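Local structure of uncharacterized protein (Eubacterium siraeum, 4NZK) at residues I285-S289 with D309-F313; L63-I67 with Y114-Y119; L76-G82 with T335-V339. The protein is of unknown function but belongs to the DHHW family of the SGNH hydrolase clan, which is consistent with, without proving, a hydrolase-like role. Residues are numbered along the deposited sequence.

Overall arrangement
The three contacts form a bent path across an alpha/beta fold, with contact 3 at the bend. Contact 2, on strand 62-67, and contact 1, at the ends of strands 282-287 and 304-309, lie on opposite sides of the chain's centre, about 30 Å apart between centres, without touching. Contact 3 has its centre about 19 Å from that of contact 2, where L76 packs on L115, and about 17 Å from that of contact 1, where S337 probably hydrogen-bonds D288. In sequence, contacts 2 and 3 interleave, while both segments of contact 1 fall between those of contact 3. Contact 3 thus joins the small antiparallel sheet to the region at the ends of the central strands.

Contact 1 of 3, residues I285-S289 with D309-F313; sequences IFKDS and DIRYF. With EDO (1,2-ethanediol), chain B.
Two parallel strands of the central sheet of an SGNH-hydrolase-like alpha/beta fold end side by side here, their last bridged pair being K287 and D309, CA atoms 4.9 Å apart. Beyond it the two segments diverge: 288-289 runs on as a loop, while D309-Y312 forms a type I turn (Y312 N to D309 O, 3.0 Å). The backbone link is I310 N to K287 O, 3.0 Å. K287 (chi1 and chi2 p, then extended) places NZ 2.9 Å from D309 OD2 in a salt bridge; NZ also hydrogen-bonds N292 and a bound ethanediol (O1 and O2, each 2.9 Å) and forms a salt bridge with D267. D309 (chi1 t) is the hub: its OD1 makes an Asx turn with R311 N (2.9 Å) and receives R311 NE (2.7 Å), while R311 NH2 reaches OD2 (2.7 Å). S289 OG hydrogen-bonds H164 of the DHHW motif, recalling the Ser-His pair of SGNH hydrolases, though no activity is established. F286 (chi1 m) sets CB 4.0 Å from I310 CG2. Its ring edge meets the face of F313 in a T-shaped stack (planes at 89°, centroids 5.6 Å apart), with F286 CE1 4.0 Å from F313 CE1.

Contact 2 of 3, residues L63-I67 with Y114-Y119; sequences LVVDI and YLPEGY
This is an apolar contact at the periphery of the fold, where the loop between helices 111-114 and 126-136 covers one face of the middle strand of a three-stranded antiparallel sheet. Strand 63-67 is extended, so its side chains alternate: L63, V65 and I67 point toward the loop, while D66 points away and pairs with R212. The CA register runs from L63 opposite L115 (8.9 Å) to I67 opposite P116 (7.6 Å). P116 to Y119 forms a type II turn with G118 at positive phi (94°), and this brings Y119 back over the strand. L63 (chi1 t, chi2 p) sends CD2 over the Y119 ring in a CH-pi contact, 3.8 Å from the centroid and 7° off the normal; CD2 also meets L115 CD1 at 3.7 Å, while L63 CD1 is 3.6 Å from Y119 CE1. The P116 ring, C-gamma endo, sits with CG 4.1 Å from V65 CG2 and 4.0 Å from I67 CD1. I67 CD1 also lies 3.5 Å from Y114 O. With methyl groups, a proline ring and an aromatic face as its materials, the junction rests on buried apolar surface and the CH-pi contact, with no polar pairing between the segments.

Contact 3 of 3, residues L76-G82 with T335-V339; sequences LYGGGDG and TFSAV
Residues 76-82 form an irregular, glycine-rich link between strand 70-75 and helix 83-96, and 335-339 is a short helix directly after strand 328-334 of the central sheet, with V339 N bonded to T335 O at 3.0 Å. Here a loop packs against a helix in an alpha/beta fold of the SGNH-hydrolase type. The link begins extended at L76 and Y77, then passes through G79 (93/-177) and G80 and reaches G82 (64/25) at the N-cap position of helix 83-96. CA atoms of Y77 and F336 stand 7.6 Å apart, but those of G82 and V339 only 4.4 Å, so the two segments converge along the link. A CB on G80 would lie 2.8 Å from V339 CB, a clash, and the backbone angles of G80 (151/146) already call for glycine. Y77 is the most covered residue. With chi1 t its ring slants across the helix, its edge turned to the face of F336 (chi1 m) in a T-shaped stack: centroids 5.1 Å apart, planes at 78°, Y77 CD1 to F336 CE1 3.7 Å. At the edge of the F336 ring, CZ lies 3.4 Å from L76 O. V339 points toward the link and sets CG1 3.4 Å from Y77 OH and 3.6 Å from G80 O. Helix 126-136 holds the same cluster: H126 stacks on Y77 and hydrogen-bonds T335, and S129 hydrogen-bonds Y77 OH. At the far end a water joins the two backbones, accepting from G82 N at 3.0 Å and donating to V339 O at 2.9 Å.

Contact 1 of 3, residues I285-S289 with D309-F313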
loop_
_atom_site.group_PDB
_atom_site.type_symbol
_atom_site.label_atom_id
_atom_site.label_comp_id
_atom_site.label_asym_id
_atom_site.label_seq_id
_atom_site.Cartn_x
_atom_site.Cartn_y
_atom_site.Cartn_z
ATOM N N ILE A 285 8.956 -1.662 6.378
ATOM C CA ILE A 285 8.127 -1.096 5.329
ATOM C C ILE A 285 7.838 0.356 5.670
ATOM O O ILE A 285 7.424 0.676 6.788
ATOM C CB ILE A 285 6.784 -1.813 5.192
ATOM C CG1 ILE A 285 6.989 -3.302 5.002
ATOM C CG2 ILE A 285 5.974 -1.236 4.046
ATOM C CD1 ILE A 285 5.768 -4.087 5.392
ATOM N N PHE A 286 8.117 1.227 4.727
ATOM C CA PHE A 286 7.766 2.622 4.811
ATOM C C PHE A 286 6.727 2.857 3.751
ATOM O O PHE A 286 6.983 2.718 2.568
ATOM C CB PHE A 286 8.973 3.509 4.585
ATOM C CG PHE A 286 9.959 3.464 5.718
ATOM C CD1 PHE A 286 9.622 3.945 6.970
ATOM C CD2 PHE A 286 11.237 2.960 5.507
ATOM C CE1 PHE A 286 10.539 3.901 7.999
ATOM C CE2 PHE A 286 12.141 2.899 6.550
ATOM C CZ PHE A 286 11.775 3.375 7.782
ATOM N N LYS A 287 5.524 3.188 4.188
ATOM C CA LYS A 287 4.387 3.165 3.286
ATOM C C LYS A 287 3.431 4.332 3.443
ATOM O O LYS A 287 3.529 5.120 4.377
ATOM C CB LYS A 287 3.633 1.823 3.501
ATOM C CG LYS A 287 3.281 1.439 4.949
ATOM C CD LYS A 287 2.136 2.236 5.498
ATOM C CE LYS A 287 1.739 1.830 6.901
ATOM N NZ LYS A 287 0.523 2.599 7.289
ATOM N N ASP A 288 2.543 4.442 2.466
ATOM C CA ASP A 288 1.298 5.183 2.610
ATOM C C ASP A 288 0.197 4.117 2.823
ATOM O O ASP A 288 0.489 2.923 2.979
ATOM C CB ASP A 288 1.023 6.079 1.408
ATOM C CG ASP A 288 0.520 5.308 0.167
ATOM O OD1 ASP A 288 0.468 4.038 0.188
ATOM O OD2 ASP A 288 0.160 5.973 -0.869
ATOM N N SER A 289 -1.067 4.505 2.830
ATOM C CA SER A 289 -2.076 3.546 3.204
ATOM C C SER A 289 -2.249 2.350 2.258
ATOM O O SER A 289 -2.764 1.304 2.690
ATOM C CB SER A 289 -3.420 4.219 3.476
ATOM O OG SER A 289 -3.912 4.878 2.337
ATOM N N ASP A 309 4.617 4.314 8.698
ATOM C CA ASP A 309 3.971 5.201 7.754
ATOM C C ASP A 309 4.830 6.453 7.577
ATOM O O ASP A 309 5.207 7.096 8.552
ATOM C CB ASP A 309 2.588 5.620 8.250
ATOM C CG ASP A 309 1.734 6.174 7.124
ATOM O OD1 ASP A 309 2.034 7.318 6.662
ATOM O OD2 ASP A 309 0.768 5.465 6.716
ATOM N N ILE A 310 5.086 6.832 6.326
ATOM C CA ILE A 310 5.921 8.003 6.045
ATOM C C ILE A 310 5.349 9.320 6.573
ATOM O O ILE A 310 6.076 10.285 6.699
ATOM C CB ILE A 310 6.181 8.133 4.534
ATOM C CG1 ILE A 310 4.869 8.401 3.775
ATOM C CG2 ILE A 310 6.866 6.880 3.997
ATOM C CD1 ILE A 310 5.018 8.471 2.285
ATOM N N ARG A 311 4.048 9.354 6.863
ATOM C CA ARG A 311 3.397 10.541 7.421
ATOM C C ARG A 311 3.518 10.671 8.957
ATOM O O ARG A 311 3.383 11.762 9.487
ATOM C CB ARG A 311 1.915 10.531 7.035
ATOM C CG ARG A 311 1.691 10.569 5.537
ATOM C CD ARG A 311 0.285 10.135 5.169
ATOM N NE ARG A 311 0.071 8.693 5.355
ATOM C CZ ARG A 311 -1.137 8.125 5.306
ATOM N NH1 ARG A 311 -2.216 8.885 5.069
ATOM N NH2 ARG A 311 -1.274 6.811 5.502
ATOM N N TYR A 312 3.783 9.549 9.640
ATOM C CA TYR A 312 3.684 9.441 11.105
ATOM C C TYR A 312 4.883 8.657 11.646
ATOM O O TYR A 312 4.806 7.467 11.995
ATOM C CB TYR A 312 2.401 8.718 11.510
ATOM C CG TYR A 312 1.175 9.223 10.814
ATOM C CD1 TYR A 312 0.694 10.470 11.060
ATOM C CD2 TYR A 312 0.527 8.448 9.883
ATOM C CE1 TYR A 312 -0.432 10.914 10.417
ATOM C CE2 TYR A 312 -0.602 8.887 9.204
ATOM C CZ TYR A 312 -1.081 10.131 9.479
ATOM O OH TYR A 312 -2.194 10.623 8.826
ATOM N N PHE A 313 6.004 9.316 11.716
ATOM C CA PHE A 313 7.230 8.652 12.095
ATOM C C PHE A 313 8.080 9.680 12.764
ATOM O O PHE A 313 8.514 10.643 12.134
ATOM C CB PHE A 313 7.925 8.101 10.864
ATOM C CG PHE A 313 9.122 7.227 11.178
ATOM C CD1 PHE A 313 8.932 5.887 11.518
ATOM C CD2 PHE A 313 10.414 7.709 11.089
ATOM C CE1 PHE A 313 10.002 5.066 11.793
ATOM C CE2 PHE A 313 11.493 6.891 11.383
ATOM C CZ PHE A 313 11.284 5.552 11.709
HETATM C C1 EDO B . 0.373 0.745 10.661
HETATM O O1 EDO B . -0.407 0.913 9.488
HETATM C C2 EDO B . 1.698 1.531 10.619
HETATM O O2 EDO B . 1.506 2.815 10.039
#

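Contact 2 of 3, residues L63-I67 with Y114-Y119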
loop_
_atom_site.group_PDB
_atom_site.type_symbol
_atom_site.label_atom_id
_atom_site.label_comp_id
_atom_site.label_asym_id
_atom_site.label_seq_id
_atom_site.Cartn_x
_atom_site.Cartn_y
_atom_site.Cartn_z
ATOM N N LEU A 63 -14.021 10.659 -10.987
ATOM C CA LEU A 63 -15.065 10.314 -11.956
ATOM C C LEU A 63 -15.962 9.262 -11.332
ATOM O O LEU A 63 -15.500 8.220 -10.873
ATOM C CB LEU A 63 -14.405 9.736 -13.213
ATOM C CG LEU A 63 -15.329 9.183 -14.318
ATOM C CD1 LEU A 63 -16.139 10.307 -14.949
ATOM C CD2 LEU A 63 -14.588 8.411 -15.400
ATOM N N VAL A 64 -17.263 9.540 -11.345
ATOM C CA VAL A 64 -18.267 8.578 -11.002
ATOM C C VAL A 64 -18.879 8.113 -12.310
ATOM O O VAL A 64 -19.393 8.918 -13.084
ATOM C CB VAL A 64 -19.324 9.174 -10.098
ATOM C CG1 VAL A 64 -20.411 8.140 -9.810
ATOM C CG2 VAL A 64 -18.694 9.644 -8.813
ATOM N N VAL A 65 -18.823 6.810 -12.557
ATOM C CA VAL A 65 -19.291 6.276 -13.837
ATOM C C VAL A 65 -19.737 4.834 -13.684
ATOM O O VAL A 65 -19.227 4.114 -12.839
ATOM C CB VAL A 65 -18.153 6.405 -14.876
ATOM C CG1 VAL A 65 -16.921 5.624 -14.438
ATOM C CG2 VAL A 65 -18.590 6.049 -16.294
ATOM N N ASP A 66 -20.748 4.436 -14.466
ATOM C CA ASP A 66 -21.186 3.055 -14.445
ATOM C C ASP A 66 -20.483 2.255 -15.539
ATOM O O ASP A 66 -20.416 2.666 -16.704
ATOM C CB ASP A 66 -22.711 2.964 -14.603
ATOM C CG ASP A 66 -23.484 3.468 -13.384
ATOM O OD1 ASP A 66 -22.888 4.026 -12.453
ATOM O OD2 ASP A 66 -24.727 3.309 -13.365
ATOM N N ILE A 67 -19.936 1.123 -15.144
ATOM C CA ILE A 67 -19.223 0.242 -16.072
ATOM C C ILE A 67 -19.750 -1.166 -15.873
ATOM O O ILE A 67 -19.686 -1.702 -14.763
ATOM C CB ILE A 67 -17.710 0.232 -15.786
ATOM C CG1 ILE A 67 -17.116 1.638 -15.850
ATOM C CG2 ILE A 67 -16.983 -0.665 -16.793
ATOM C CD1 ILE A 67 -15.660 1.712 -15.376
ATOM N N TYR A 114 -8.847 0.779 -15.413
ATOM C CA TYR A 114 -10.296 0.684 -15.536
ATOM C C TYR A 114 -11.037 1.924 -16.027
ATOM O O TYR A 114 -12.256 1.903 -16.086
ATOM C CB TYR A 114 -10.855 0.303 -14.172
ATOM C CG TYR A 114 -10.417 -1.087 -13.737
ATOM C CD1 TYR A 114 -10.939 -2.217 -14.329
ATOM C CD2 TYR A 114 -9.504 -1.265 -12.743
ATOM C CE1 TYR A 114 -10.552 -3.490 -13.925
ATOM C CE2 TYR A 114 -9.125 -2.527 -12.314
ATOM C CZ TYR A 114 -9.643 -3.640 -12.917
ATOM O OH TYR A 114 -9.233 -4.863 -12.457
ATOM N N LEU A 115 -10.316 2.974 -16.382
ATOM C CA LEU A 115 -10.965 4.159 -16.920
ATOM C C LEU A 115 -11.625 3.816 -18.241
ATOM O O LEU A 115 -10.979 3.206 -19.109
ATOM C CB LEU A 115 -9.926 5.287 -17.046
ATOM C CG LEU A 115 -10.378 6.720 -17.114
ATOM C CD1 LEU A 115 -11.187 7.113 -15.867
ATOM C CD2 LEU A 115 -9.160 7.596 -17.285
ATOM N N PRO A 116 -12.917 4.183 -18.404
ATOM C CA PRO A 116 -13.575 3.786 -19.628
ATOM C C PRO A 116 -13.137 4.598 -20.806
ATOM O O PRO A 116 -12.410 5.613 -20.679
ATOM C CB PRO A 116 -15.070 4.005 -19.355
ATOM C CG PRO A 116 -15.178 4.640 -18.054
ATOM C CD PRO A 116 -13.848 4.727 -17.407
ATOM N N GLU A 117 -13.574 4.139 -21.966
ATOM C CA GLU A 117 -13.212 4.803 -23.209
ATOM C C GLU A 117 -13.708 6.244 -23.213
ATOM O O GLU A 117 -14.776 6.561 -22.671
ATOM C CB GLU A 117 -13.749 4.040 -24.423
ATOM C CG GLU A 117 -15.257 4.098 -24.573
ATOM N N GLY A 118 -12.904 7.121 -23.803
ATOM C CA GLY A 118 -13.297 8.514 -23.928
ATOM C C GLY A 118 -12.809 9.442 -22.844
ATOM O O GLY A 118 -13.022 10.638 -22.943
ATOM N N TYR A 119 -12.133 8.915 -21.821
ATOM C CA TYR A 119 -11.659 9.773 -20.748
ATOM C C TYR A 119 -10.159 9.992 -20.756
ATOM O O TYR A 119 -9.651 10.556 -19.796
ATOM C CB TYR A 119 -12.100 9.207 -19.375
ATOM C CG TYR A 119 -13.579 9.313 -19.171
ATOM C CD1 TYR A 119 -14.142 10.476 -18.659
ATOM C CD2 TYR A 119 -14.430 8.283 -19.543
ATOM C CE1 TYR A 119 -15.503 10.589 -18.476
ATOM C CE2 TYR A 119 -15.790 8.394 -19.365
ATOM C CZ TYR A 119 -16.318 9.560 -18.838
ATOM O OH TYR A 119 -17.680 9.668 -18.670
#

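Contact 3 of 3, residues L76-G82 with T335-V339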
loop_
_atom_site.group_PDB
_atom_site.type_symbol
_atom_site.label_atom_id
_atom_site.label_comp_id
_atom_site.label_asym_id
_atom_site.label_seq_id
_atom_site.Cartn_x
_atom_site.Cartn_y
_atom_site.Cartn_z
ATOM N N LEU A 76 -8.870 10.633 -10.907
ATOM C CA LEU A 76 -8.157 11.007 -12.107
ATOM C C LEU A 76 -6.748 11.469 -11.732
ATOM O O LEU A 76 -6.532 12.082 -10.707
ATOM C CB LEU A 76 -8.926 12.090 -12.872
ATOM C CG LEU A 76 -10.334 11.608 -13.307
ATOM C CD1 LEU A 76 -11.200 12.762 -13.783
ATOM C CD2 LEU A 76 -10.301 10.502 -14.343
ATOM N N TYR A 77 -5.800 11.188 -12.613
ATOM C CA TYR A 77 -4.388 11.419 -12.316
ATOM C C TYR A 77 -3.819 12.482 -13.230
ATOM O O TYR A 77 -4.098 12.462 -14.437
ATOM C CB TYR A 77 -3.622 10.103 -12.504
ATOM C CG TYR A 77 -2.182 10.191 -12.112
ATOM C CD1 TYR A 77 -1.786 10.612 -10.836
ATOM C CD2 TYR A 77 -1.195 9.777 -12.974
ATOM C CE1 TYR A 77 -0.448 10.658 -10.475
ATOM C CE2 TYR A 77 0.144 9.845 -12.622
ATOM C CZ TYR A 77 0.509 10.280 -11.374
ATOM O OH TYR A 77 1.813 10.367 -10.979
ATOM N N GLY A 78 -3.013 13.378 -12.646
ATOM C CA GLY A 78 -2.393 14.477 -13.397
ATOM C C GLY A 78 -0.933 14.291 -13.760
ATOM O O GLY A 78 -0.375 15.046 -14.566
ATOM N N GLY A 79 -0.304 13.259 -13.226
ATOM C CA GLY A 79 1.092 12.989 -13.532
ATOM C C GLY A 79 2.061 13.626 -12.539
ATOM O O GLY A 79 1.672 14.221 -11.549
ATOM N N GLY A 80 3.353 13.465 -12.822
ATOM C CA GLY A 80 4.431 13.951 -11.949
ATOM C C GLY A 80 5.649 13.080 -12.097
ATOM O O GLY A 80 5.559 11.859 -12.304
ATOM N N ASP A 81 6.814 13.722 -11.983
ATOM C CA ASP A 81 8.050 13.016 -12.228
ATOM C C ASP A 81 8.592 12.243 -11.034
ATOM O O ASP A 81 9.441 11.388 -11.210
ATOM C CB ASP A 81 9.129 13.908 -12.872
ATOM C CG ASP A 81 9.641 15.024 -11.992
ATOM O OD1 ASP A 81 9.364 15.111 -10.757
ATOM O OD2 ASP A 81 10.415 15.836 -12.599
ATOM N N GLY A 82 8.107 12.552 -9.826
ATOM C CA GLY A 82 8.580 11.897 -8.620
ATOM C C GLY A 82 10.044 12.147 -8.309
ATOM O O GLY A 82 10.692 11.349 -7.622
ATOM N N THR A 335 0.891 6.112 -6.631
ATOM C CA THR A 335 1.507 7.158 -7.428
ATOM C C THR A 335 1.222 8.544 -6.886
ATOM O O THR A 335 2.105 9.380 -6.834
ATOM C CB THR A 335 1.070 7.076 -8.884
ATOM O OG1 THR A 335 -0.334 6.776 -8.917
ATOM C CG2 THR A 335 1.882 6.009 -9.643
ATOM N N PHE A 336 -0.020 8.803 -6.489
ATOM C CA PHE A 336 -0.351 10.129 -5.982
ATOM C C PHE A 336 0.540 10.500 -4.784
ATOM O O PHE A 336 0.945 11.636 -4.607
ATOM C CB PHE A 336 -1.793 10.171 -5.527
ATOM C CG PHE A 336 -2.811 10.109 -6.622
ATOM C CD1 PHE A 336 -3.291 11.284 -7.214
ATOM C CD2 PHE A 336 -3.373 8.908 -7.008
ATOM C CE1 PHE A 336 -4.272 11.244 -8.196
ATOM C CE2 PHE A 336 -4.360 8.873 -7.975
ATOM C CZ PHE A 336 -4.829 10.037 -8.556
ATOM N N SER A 337 0.821 9.526 -3.931
ATOM C CA SER A 337 1.681 9.779 -2.777
ATOM C C SER A 337 3.127 10.018 -3.203
ATOM O O SER A 337 3.769 10.945 -2.713
ATOM C CB SER A 337 1.667 8.623 -1.795
ATOM O OG SER A 337 0.449 8.535 -1.139
ATOM N N ALA A 338 3.645 9.191 -4.120
ATOM C CA ALA A 338 5.039 9.302 -4.505
ATOM C C ALA A 338 5.328 10.591 -5.248
ATOM O O ALA A 338 6.424 11.116 -5.118
ATOM C CB ALA A 338 5.442 8.128 -5.373
ATOM N N VAL A 339 4.385 11.092 -6.048
ATOM C CA VAL A 339 4.624 12.303 -6.826
ATOM C C VAL A 339 4.187 13.603 -6.148
ATOM O O VAL A 339 4.557 14.692 -6.604
ATOM C CB VAL A 339 4.051 12.243 -8.248
ATOM C CG1 VAL A 339 4.501 10.967 -8.956
ATOM C CG2 VAL A 339 2.527 12.365 -8.261
HETATM O O HOH W 1 6.589 14.775 -8.606
#